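Local atomic coordinates of DNA mimic protein DMP12 (Neisseria meningitidis MC58, PDB entry 3W1O), a protein that mimics DNA and binds the dimeric histone-like protein HU, occupying its DNA-binding sites and so partly preventing HU from binding DNA. Residues A[10-13]-A[14-18]; A[30-34]-A[35-39]; A[73-77]-A[78-82]; A[95-98]-A[99-103]. One frame throughout, in Å; residues are numbered along the deposited sequence.

In the fold
All four contacts are local, each within one continuous piece of chain. Contact 1 lies at the surface, in the loop after strand 7-10, and carries a magnesium ion. Contacts 2, 3 and 4 are partly buried. Contacts 2 and 3 lie on opposite sides of the chain's centre and involve the two outermost strands of the four-stranded antiparallel sheet, 37-40 and 72-75. Contact 2 is made of turns with a hydroxyl pair. Contacts 3 and 4 are helix starts, one capped by an aspartate and one held by backbone bonds. Contact 2 touches contact 1 through Thr36 and Cys11. It touches contact 4 through Glu35 and His103 and through Val38 and Leu97.

Contact 1 of 4, residues A[10-13]-A[14-18]. With MG (magnesium ion), chain C.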
loop_
_atom_site.group_PDB
_atom_site.type_symbol
_atom_site.label_atom_id
_atom_site.label_comp_id
_atom_site.label_asym_id
_atom_site.label_seq_id
_atom_site.Cartn_x
_atom_site.Cartn_y
_atom_site.Cartn_z
ATOM N N PHE A 10 -2.526 -0.291 3.247
ATOM C CA PHE A 10 -3.422 0.617 3.923
ATOM C C PHE A 10 -2.766 1.414 5.051
ATOM O O PHE A 10 -1.625 1.075 5.479
ATOM C CB PHE A 10 -4.630 -0.165 4.499
ATOM C CG PHE A 10 -4.319 -0.961 5.759
ATOM C CD1 PHE A 10 -4.555 -0.420 7.030
ATOM C CD2 PHE A 10 -3.760 -2.233 5.660
ATOM C CE1 PHE A 10 -4.196 -1.161 8.219
ATOM C CE2 PHE A 10 -3.431 -2.960 6.821
ATOM C CZ PHE A 10 -3.672 -2.408 8.099
ATOM N N CYS A 11 -3.514 2.417 5.534
ATOM C CA CYS A 11 -3.237 3.011 6.848
ATOM C C CYS A 11 -4.565 3.152 7.540
ATOM O O CYS A 11 -5.622 2.968 6.926
ATOM C CB CYS A 11 -2.460 4.343 6.709
ATOM S SG CYS A 11 -3.417 5.630 5.886
ATOM N N LEU A 12 -4.534 3.362 8.856
ATOM C CA LEU A 12 -5.709 3.692 9.584
ATOM C C LEU A 12 -6.203 5.075 9.181
ATOM O O LEU A 12 -5.411 5.962 8.778
ATOM C CB LEU A 12 -5.419 3.700 11.066
ATOM C CG LEU A 12 -4.943 2.351 11.581
ATOM C CD1 LEU A 12 -4.817 2.302 13.131
ATOM C CD2 LEU A 12 -5.887 1.280 11.100
ATOM N N LYS A 13 -7.496 5.252 9.341
ATOM C CA LYS A 13 -8.102 6.567 9.240
ATOM C C LYS A 13 -7.685 7.509 10.362
ATOM O O LYS A 13 -7.344 7.070 11.449
ATOM C CB LYS A 13 -9.602 6.418 9.327
ATOM C CG LYS A 13 -10.196 6.057 8.014
ATOM C CD LYS A 13 -11.611 5.632 8.247
ATOM C CE LYS A 13 -12.446 5.877 7.050
ATOM N NZ LYS A 13 -13.854 5.799 7.559
ATOM N N ASP A 14 -7.787 8.796 10.064
ATOM C CA ASP A 14 -7.523 9.895 10.977
ATOM C C ASP A 14 -8.037 9.611 12.390
ATOM O O ASP A 14 -7.280 9.700 13.361
ATOM C CB ASP A 14 -8.131 11.186 10.412
ATOM C CG ASP A 14 -7.921 12.386 11.325
ATOM O OD1 ASP A 14 -6.972 12.353 12.148
ATOM O OD2 ASP A 14 -8.705 13.355 11.198
ATOM N N ASN A 15 -9.287 9.241 12.569
ATOM C CA ASN A 15 -9.624 9.191 14.008
ATOM C C ASN A 15 -9.787 7.786 14.575
ATOM O O ASN A 15 -10.618 7.528 15.427
ATOM C CB ASN A 15 -10.691 10.235 14.413
ATOM C CG ASN A 15 -10.071 11.665 14.677
ATOM O OD1 ASN A 15 -9.086 11.823 15.420
ATOM N ND2 ASN A 15 -10.678 12.698 14.084
ATOM N N VAL A 16 -8.931 6.898 14.077
ATOM C CA VAL A 16 -8.860 5.511 14.464
ATOM C C VAL A 16 -7.433 5.324 14.975
ATOM O O VAL A 16 -6.450 5.550 14.241
ATOM C CB VAL A 16 -9.069 4.568 13.245
ATOM C CG1 VAL A 16 -8.857 3.130 13.649
ATOM C CG2 VAL A 16 -10.464 4.738 12.634
ATOM N N SER A 17 -7.337 4.961 16.241
ATOM C CA SER A 17 -6.102 4.472 16.796
ATOM C C SER A 17 -6.431 3.111 17.403
ATOM O O SER A 17 -7.243 2.957 18.320
ATOM C CB SER A 17 -5.451 5.462 17.765
ATOM O OG SER A 17 -4.827 6.530 17.012
ATOM N N ILE A 18 -5.852 2.125 16.766
ATOM C CA ILE A 18 -5.926 0.763 17.175
ATOM C C ILE A 18 -4.448 0.451 17.202
ATOM O O ILE A 18 -3.790 0.663 16.199
ATOM C CB ILE A 18 -6.604 -0.048 16.059
ATOM C CG1 ILE A 18 -8.095 0.298 16.023
ATOM C CG2 ILE A 18 -6.416 -1.529 16.267
ATOM C CD1 ILE A 18 -8.856 -0.385 14.900
HETATM MG MG MG C . -5.273 13.104 13.351
HETATM O O HOH W 1 -4.234 11.342 12.312
HETATM O O HOH W 2 -3.350 13.547 14.405
HETATM O O HOH W 3 -5.835 15.202 13.190
HETATM O O HOH W 4 -4.453 13.965 11.400
#
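A type I beta turn from Lys13 to Val16 reverses the chain in the loop between strand 7-10 and helix 21-30, and it carries a magnesium site. The turn is closed by Val16 N, which donates to Lys13 O at 3.1 Å. Lys13 O has a second donor in Lys113 NZ.

The apolar part lies beside this bond. The chain before the turn brings Leu12 over the chain that follows it. Leu12 CD1 meets Val16 CG1 and Ile18 CB, each at 4.2 Å. The same methyl lies 3.6 Å from Ile18 O. Val16 presents its other branch to the lysine, with CG2 3.8 Å from Lys13 CB. Leu12 and Ile18 both also touch Trp27 of helix 21-30, which continues this apolar patch. Ile18 N is covered by the contact and has no hydrogen-bond partner in the model.

The metal sits at the other end of the turn. Asp14 CG stands anti to its own N (chi1 179°), and the carboxylate is carried away from the chain before the turn, beside Asn111 of helix 96-111. The backbone N of Asp14 is itself held by Tyr107 OH of the same helix. Four waters account for the other modelled ligands of the magnesium ion, so the protein in this contact supplies one oxygen. Binding is through a single carboxylate atom: Asp14 OD1 is 2.2 Å from the magnesium, while Asp14 OD2 stays 4.1 Å away.

Contact 2 of 4, residues A[30-34]-A[35-39]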
loop_
_atom_site.group_PDB
_atom_site.type_symbol
_atom_site.label_atom_id
_atom_site.label_comp_id
_atom_site.label_asym_id
_atom_site.label_seq_id
_atom_site.Cartn_x
_atom_site.Cartn_y
_atom_site.Cartn_z
ATOM N N LYS A 30 -12.155 -5.189 7.545
ATOM C CA LYS A 30 -13.514 -4.681 7.835
ATOM C C LYS A 30 -13.840 -3.299 7.274
ATOM O O LYS A 30 -14.999 -2.870 7.344
ATOM C CB LYS A 30 -13.750 -4.615 9.352
ATOM C CG LYS A 30 -13.945 -6.002 9.972
ATOM C CD LYS A 30 -13.645 -5.957 11.474
ATOM C CE LYS A 30 -14.895 -5.652 12.270
ATOM N NZ LYS A 30 -14.676 -6.112 13.683
ATOM N N ASN A 31 -12.836 -2.593 6.760
ATOM C CA ASN A 31 -13.036 -1.225 6.247
ATOM C C ASN A 31 -12.494 -1.069 4.850
ATOM O O ASN A 31 -11.822 -0.072 4.507
ATOM C CB ASN A 31 -12.375 -0.235 7.203
ATOM C CG ASN A 31 -13.187 -0.071 8.464
ATOM O OD1 ASN A 31 -14.164 0.678 8.455
ATOM N ND2 ASN A 31 -12.851 -0.833 9.532
ATOM N N ILE A 32 -12.754 -2.084 4.045
ATOM C CA ILE A 32 -12.346 -2.019 2.641
ATOM C C ILE A 32 -13.018 -0.831 1.949
ATOM O O ILE A 32 -12.530 -0.379 0.919
ATOM C CB ILE A 32 -12.640 -3.318 1.861
ATOM C CG1 ILE A 32 -11.888 -4.499 2.484
ATOM C CG2 ILE A 32 -12.314 -3.134 0.361
ATOM C CD1 ILE A 32 -10.453 -4.472 2.284
ATOM N N GLN A 33 -14.085 -0.288 2.511
ATOM C CA GLN A 33 -14.662 0.904 1.853
ATOM C C GLN A 33 -13.765 2.124 2.048
ATOM O O GLN A 33 -13.894 3.114 1.325
ATOM C CB GLN A 33 -16.073 1.215 2.348
ATOM C CG GLN A 33 -16.168 1.895 3.688
ATOM C CD GLN A 33 -15.660 1.066 4.850
ATOM O OE1 GLN A 33 -15.632 -0.182 4.801
ATOM N NE2 GLN A 33 -15.256 1.764 5.929
ATOM N N SER A 34 -12.874 2.072 3.062
ATOM C CA SER A 34 -12.044 3.239 3.342
ATOM C C SER A 34 -11.136 3.686 2.178
ATOM O O SER A 34 -10.499 2.869 1.505
ATOM C CB SER A 34 -11.249 3.038 4.656
ATOM O OG SER A 34 -10.352 4.128 4.852
ATOM N N GLU A 35 -11.038 5.007 1.986
ATOM C CA GLU A 35 -10.089 5.600 1.071
ATOM C C GLU A 35 -8.646 5.277 1.508
ATOM O O GLU A 35 -7.703 5.421 0.729
ATOM C CB GLU A 35 -10.278 7.149 1.027
ATOM C CG GLU A 35 -9.771 7.886 2.273
ATOM C CD GLU A 35 -10.055 9.368 2.194
ATOM O OE1 GLU A 35 -9.314 10.047 1.458
ATOM O OE2 GLU A 35 -10.991 9.829 2.869
ATOM N N THR A 36 -8.488 4.807 2.740
ATOM C CA THR A 36 -7.128 4.548 3.286
ATOM C C THR A 36 -6.717 3.102 3.068
ATOM O O THR A 36 -5.628 2.715 3.486
ATOM C CB THR A 36 -7.011 4.842 4.796
ATOM O OG1 THR A 36 -7.841 3.922 5.544
ATOM C CG2 THR A 36 -7.425 6.339 5.091
ATOM N N VAL A 37 -7.589 2.316 2.419
ATOM C CA VAL A 37 -7.340 0.893 2.251
ATOM C C VAL A 37 -7.363 0.600 0.773
ATOM O O VAL A 37 -8.342 0.964 0.065
ATOM C CB VAL A 37 -8.348 -0.015 2.974
ATOM C CG1 VAL A 37 -8.116 -1.498 2.552
ATOM C CG2 VAL A 37 -8.270 0.131 4.477
ATOM N N VAL A 38 -6.306 -0.028 0.272
ATOM C CA VAL A 38 -6.367 -0.524 -1.094
ATOM C C VAL A 38 -6.406 -2.063 -1.018
ATOM O O VAL A 38 -5.499 -2.672 -0.489
ATOM C CB VAL A 38 -5.159 -0.088 -1.923
ATOM C CG1 VAL A 38 -5.310 -0.576 -3.367
ATOM C CG2 VAL A 38 -5.021 1.450 -1.910
ATOM N N GLU A 39 -7.439 -2.674 -1.591
ATOM C CA GLU A 39 -7.528 -4.118 -1.689
ATOM C C GLU A 39 -7.056 -4.495 -3.079
ATOM O O GLU A 39 -7.513 -3.905 -4.064
ATOM C CB GLU A 39 -9.011 -4.500 -1.526
ATOM C CG GLU A 39 -9.294 -5.962 -1.668
ATOM C CD GLU A 39 -10.786 -6.230 -1.611
ATOM O OE1 GLU A 39 -11.583 -5.440 -2.187
ATOM O OE2 GLU A 39 -11.129 -7.241 -0.988
#
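Two successive type I beta turns, Asn31 to Ser34 and Ser34 to Val37, lead from helix 21-30 into the edge strand 37-40. Ser34 belongs to both turns. Its N donates to Asn31 O at 2.8 Å, and its O accepts from Val37 N at 3.1 Å.

The tight part is on the inner side. Ser34 OG is anti to its backbone N (chi1 175°), which brings it over Thr36. There it donates to Thr36 OG1 at 2.6 Å, a short bond between two buried hydroxyls. Thr36 OG1 is also bonded to Cys11 O, so the pair ties the turn to the loop after strand 7-10. Val37 packs against the first turn. Its CG2 lies 3.6 Å from Asn31 O, and its CG1 lies 3.8 Å from Ile32 CD1. The isoleucine and valine side chains cross at about a right angle, and Trp27 and Phe10 pack on Val37 as well. Ile32 also meets Glu39: its CG2 lies 3.5 Å from Glu39 OE1, an apolar methyl against a carboxylate oxygen. Both side chains touch Leu8 of strand 7-10, and Glu39 OE2 is bonded to Asn6.

The outer side is looser and more polar, with Gln33 and Glu35 exposed. Glu35 points away from the first turn and reaches His103 through OE1. On the solvent side, Gln33 folds back over the first turn. Gln33 NE2 donates to Asn31 OD1 at 3.0 Å, in the carbonyl plane and on a lone pair, with an N-H...O angle of 169°.

Contact 3 of 4, residues A[73-77]-A[78-82]; sequences WLIDK and ESILA
Asp76 is the N-cap of helix 77-88, and Ile75 and Ile80 on either side of the cap form a hydrophobic staple. The helix follows strand 72-75 directly. Asp76 OD1 takes two donors from Ser79. Ser79 N donates at 3.1 Å from above the carboxylate plane, 51° out of it. Ser79 OG donates at 2.9 Å, nearly along the C-O axis. The Asp76 carboxyl group lies between the backbone N and the carbonyl carbon (chi1 68°), a torsion that turns it back over the first helical turn.

Backbone acceptors are served too. Ile80 N donates to Asp76 O at 2.8 Å, and Leu81 N donates to Lys77 O at 3.0 Å.

In the staple, Ile75 CG2 packs on Ile80 CG1 at 3.5 Å. Val115 and Leu105 also touch Ile80, which joins the helix start to the sheet and to helix 96-111.

On the outside, Asp76 and Glu78 lie side by side with like charges. A water between them probably eases the repulsion. It donates to Glu78 OE1 at 2.7 Å; its link to Asp76 OD2 is doubtful, being unusually short at 2.4 Å.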
loop_
_atom_site.group_PDB
_atom_site.type_symbol
_atom_site.label_atom_id
_atom_site.label_comp_id
_atom_site.label_asym_id
_atom_site.label_seq_id
_atom_site.Cartn_x
_atom_site.Cartn_y
_atom_site.Cartn_z
ATOM N N TRP A 73 4.422 -5.808 6.121
ATOM C CA TRP A 73 5.491 -4.866 5.826
ATOM C C TRP A 73 5.003 -3.514 6.288
ATOM O O TRP A 73 3.811 -3.194 6.171
ATOM C CB TRP A 73 5.825 -4.812 4.325
ATOM C CG TRP A 73 6.488 -6.026 3.802
ATOM C CD1 TRP A 73 7.835 -6.227 3.692
ATOM C CD2 TRP A 73 5.862 -7.212 3.288
ATOM N NE1 TRP A 73 8.084 -7.461 3.144
ATOM C CE2 TRP A 73 6.894 -8.095 2.904
ATOM C CE3 TRP A 73 4.535 -7.620 3.141
ATOM C CZ2 TRP A 73 6.654 -9.360 2.353
ATOM C CZ3 TRP A 73 4.282 -8.918 2.556
ATOM C CH2 TRP A 73 5.337 -9.754 2.201
ATOM N N LEU A 74 5.890 -2.740 6.879
ATOM C CA LEU A 74 5.451 -1.463 7.471
ATOM C C LEU A 74 6.327 -0.431 6.879
ATOM O O LEU A 74 7.536 -0.614 6.939
ATOM C CB LEU A 74 5.792 -1.423 8.939
ATOM C CG LEU A 74 5.335 -2.421 9.914
ATOM C CD1 LEU A 74 5.581 -1.769 11.293
ATOM C CD2 LEU A 74 3.896 -2.750 9.684
ATOM N N ILE A 75 5.749 0.669 6.373
ATOM C CA ILE A 75 6.462 1.657 5.526
ATOM C C ILE A 75 6.419 2.942 6.358
ATOM O O ILE A 75 5.345 3.349 6.798
ATOM C CB ILE A 75 5.731 1.841 4.147
ATOM C CG1 ILE A 75 5.731 0.528 3.324
ATOM C CG2 ILE A 75 6.442 2.825 3.263
ATOM C CD1 ILE A 75 4.794 -0.525 3.776
ATOM N N ASP A 76 7.595 3.521 6.636
ATOM C CA ASP A 76 7.697 4.729 7.427
ATOM C C ASP A 76 7.621 5.974 6.521
ATOM O O ASP A 76 7.781 5.854 5.303
ATOM C CB ASP A 76 9.053 4.743 8.206
ATOM C CG ASP A 76 10.332 4.885 7.288
ATOM O OD1 ASP A 76 10.360 4.540 6.074
ATOM O OD2 ASP A 76 11.382 5.337 7.827
ATOM N N LYS A 77 7.451 7.150 7.118
ATOM C CA LYS A 77 7.308 8.393 6.329
ATOM C C LYS A 77 8.366 8.554 5.228
ATOM O O LYS A 77 8.038 8.864 4.100
ATOM C CB LYS A 77 7.307 9.636 7.228
ATOM C CG LYS A 77 7.103 10.925 6.459
ATOM C CD LYS A 77 7.264 12.139 7.342
ATOM C CE LYS A 77 6.770 13.377 6.613
ATOM N NZ LYS A 77 6.535 14.549 7.544
ATOM N N GLU A 78 9.641 8.365 5.559
ATOM C CA GLU A 78 10.692 8.487 4.543
ATOM C C GLU A 78 10.407 7.616 3.319
ATOM O O GLU A 78 10.486 8.074 2.181
ATOM C CB GLU A 78 12.066 8.071 5.097
ATOM C CG GLU A 78 13.215 8.456 4.161
ATOM C CD GLU A 78 14.596 7.981 4.646
ATOM O OE1 GLU A 78 14.728 7.597 5.832
ATOM O OE2 GLU A 78 15.548 7.995 3.833
ATOM N N SER A 79 10.104 6.342 3.576
ATOM C CA SER A 79 9.848 5.408 2.499
ATOM C C SER A 79 8.500 5.711 1.806
ATOM O O SER A 79 8.391 5.533 0.579
ATOM C CB SER A 79 9.856 3.981 3.042
ATOM O OG SER A 79 11.185 3.609 3.434
ATOM N N ILE A 80 7.516 6.148 2.575
ATOM C CA ILE A 80 6.194 6.538 2.005
ATOM C C ILE A 80 6.381 7.609 0.924
ATOM O O ILE A 80 5.848 7.500 -0.191
ATOM C CB ILE A 80 5.181 7.001 3.078
ATOM C CG1 ILE A 80 4.745 5.818 3.959
ATOM C CG2 ILE A 80 3.887 7.613 2.451
ATOM C CD1 ILE A 80 4.068 6.245 5.273
ATOM N N LEU A 81 7.155 8.641 1.264
ATOM C CA LEU A 81 7.404 9.724 0.332
ATOM C C LEU A 81 8.182 9.232 -0.858
ATOM O O LEU A 81 7.886 9.617 -1.969
ATOM C CB LEU A 81 8.178 10.863 1.012
ATOM C CG LEU A 81 7.315 11.675 1.959
ATOM C CD1 LEU A 81 8.181 12.509 2.915
ATOM C CD2 LEU A 81 6.347 12.552 1.155
ATOM N N ALA A 82 9.201 8.408 -0.623
ATOM C CA ALA A 82 10.039 7.872 -1.712
ATOM C C ALA A 82 9.212 6.983 -2.678
ATOM O O ALA A 82 9.383 7.063 -3.886
ATOM C CB ALA A 82 11.189 7.075 -1.148
HETATM O O HOH W 5 13.193 6.923 7.979
#

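Contact 4 of 4, residues A[95-98]-A[99-103]; sequences EPLV and KNIIH
The carboxamide of Asn100 turns one face to Pro96 O at the start of helix 96-111. The oxygen stands over that face, with Pro96 O 3.2 Å from Asn100 CG. Asn100 ND2, at one edge, is close to the same oxygen, but the oxygen lies above the amide plane, so no hydrogen bond forms. Asn100 CG is beside its own N (chi1 -74°), which lays the amide back along the first turn. Val38 of strand 37-40 touches the Asn100 side chain as well.

The carboxylate of Glu95, the N-cap residue, is another flat group. It turns away from the helix, where OE2 makes a salt bridge with Arg51 and OE1 a hydrogen bond with Tyr48.

Regular helical bonds carry the rest. Lys99 N donates to Glu95 O at 2.9 Å, with an N-H...O angle of 170°. Asn100 N donates to Pro96 O at 2.8 Å. Ile101 N and Ile102 N follow with Leu97 O and Val98 O. Pro96 has no N-H to give, which costs nothing in a first turn.

The apolar side chains meet one turn apart. Val98 CG1 is 3.9 Å from Ile102 CD1, and Leu97 CG is 4.2 Å from Ile101 CD1. Leu87 of helix 77-88 lies on Val98, Ile101 and Ile102.

The chemistry implies a helix start held by backbone bonds. The N-cap carboxylate binds Arg51 and Tyr48 instead, which links the helix start to helix 42-51, while the apolar side chains join the helix to helix 77-88 and, through Leu97, to strand 37-40.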
loop_
_atom_site.group_PDB
_atom_site.type_symbol
_atom_site.label_atom_id
_atom_site.label_comp_id
_atom_site.label_asym_id
_atom_site.label_seq_id
_atom_site.Cartn_x
_atom_site.Cartn_y
_atom_site.Cartn_z
ATOM N N GLU A 95 -3.074 5.267 -13.570
ATOM C CA GLU A 95 -3.969 4.132 -13.621
ATOM C C GLU A 95 -4.598 3.967 -12.245
ATOM O O GLU A 95 -3.997 4.332 -11.243
ATOM C CB GLU A 95 -3.194 2.909 -14.086
ATOM C CG GLU A 95 -2.746 3.117 -15.510
ATOM C CD GLU A 95 -2.034 1.942 -16.090
ATOM O OE1 GLU A 95 -2.060 0.863 -15.464
ATOM O OE2 GLU A 95 -1.421 2.109 -17.183
ATOM N N PRO A 96 -5.861 3.516 -12.197
ATOM C CA PRO A 96 -6.563 3.560 -10.899
ATOM C C PRO A 96 -5.826 2.907 -9.774
ATOM O O PRO A 96 -5.761 3.500 -8.714
ATOM C CB PRO A 96 -7.885 2.828 -11.179
ATOM C CG PRO A 96 -8.123 3.171 -12.705
ATOM C CD PRO A 96 -6.741 3.108 -13.317
ATOM N N LEU A 97 -5.294 1.694 -9.944
ATOM C CA LEU A 97 -4.646 1.066 -8.787
ATOM C C LEU A 97 -3.478 1.922 -8.277
ATOM O O LEU A 97 -3.262 2.054 -7.058
ATOM C CB LEU A 97 -4.138 -0.339 -9.165
ATOM C CG LEU A 97 -3.320 -1.068 -8.074
ATOM C CD1 LEU A 97 -4.236 -1.330 -6.879
ATOM C CD2 LEU A 97 -2.750 -2.397 -8.624
ATOM N N VAL A 98 -2.697 2.475 -9.203
ATOM C CA VAL A 98 -1.555 3.274 -8.816
ATOM C C VAL A 98 -2.043 4.540 -8.131
ATOM O O VAL A 98 -1.482 4.929 -7.119
ATOM C CB VAL A 98 -0.626 3.579 -10.022
ATOM C CG1 VAL A 98 0.604 4.421 -9.568
ATOM C CG2 VAL A 98 -0.171 2.225 -10.676
ATOM N N LYS A 99 -3.118 5.175 -8.659
ATOM C CA LYS A 99 -3.696 6.321 -8.002
ATOM C C LYS A 99 -4.178 5.985 -6.599
ATOM O O LYS A 99 -4.054 6.803 -5.686
ATOM C CB LYS A 99 -4.887 6.906 -8.787
ATOM C CG LYS A 99 -4.484 7.615 -10.117
ATOM C CD LYS A 99 -5.767 7.993 -10.925
ATOM C CE LYS A 99 -6.656 8.913 -10.064
ATOM N NZ LYS A 99 -7.612 9.524 -10.981
ATOM N N ASN A 100 -4.777 4.810 -6.460
ATOM C CA ASN A 100 -5.296 4.417 -5.190
ATOM C C ASN A 100 -4.165 4.214 -4.166
ATOM O O ASN A 100 -4.333 4.554 -2.997
ATOM C CB ASN A 100 -6.135 3.162 -5.339
ATOM C CG ASN A 100 -7.474 3.456 -5.994
ATOM O OD1 ASN A 100 -7.943 4.591 -5.940
ATOM N ND2 ASN A 100 -8.055 2.468 -6.628
ATOM N N ILE A 101 -3.059 3.632 -4.618
ATOM C CA ILE A 101 -1.922 3.411 -3.698
ATOM C C ILE A 101 -1.357 4.771 -3.348
ATOM O O ILE A 101 -1.165 5.088 -2.165
ATOM C CB ILE A 101 -0.833 2.512 -4.329
ATOM C CG1 ILE A 101 -1.360 1.086 -4.428
ATOM C CG2 ILE A 101 0.440 2.527 -3.464
ATOM C CD1 ILE A 101 -0.426 0.141 -5.253
ATOM N N ILE A 102 -1.215 5.623 -4.360
ATOM C CA ILE A 102 -0.728 6.995 -4.105
ATOM C C ILE A 102 -1.576 7.709 -3.054
ATOM O O ILE A 102 -1.061 8.423 -2.156
ATOM C CB ILE A 102 -0.635 7.808 -5.414
ATOM C CG1 ILE A 102 0.545 7.336 -6.271
ATOM C CG2 ILE A 102 -0.511 9.310 -5.099
ATOM C CD1 ILE A 102 0.470 7.899 -7.754
ATOM N N HIS A 103 -2.883 7.498 -3.137
ATOM C CA HIS A 103 -3.755 8.200 -2.230
ATOM C C HIS A 103 -3.559 7.773 -0.778
ATOM O O HIS A 103 -3.639 8.611 0.151
ATOM C CB HIS A 103 -5.214 7.957 -2.571
ATOM C CG HIS A 103 -6.114 8.832 -1.781
ATOM N ND1 HIS A 103 -6.169 10.198 -1.982
ATOM C CD2 HIS A 103 -6.903 8.569 -0.711
ATOM C CE1 HIS A 103 -6.999 10.731 -1.101
ATOM N NE2 HIS A 103 -7.459 9.764 -0.319
#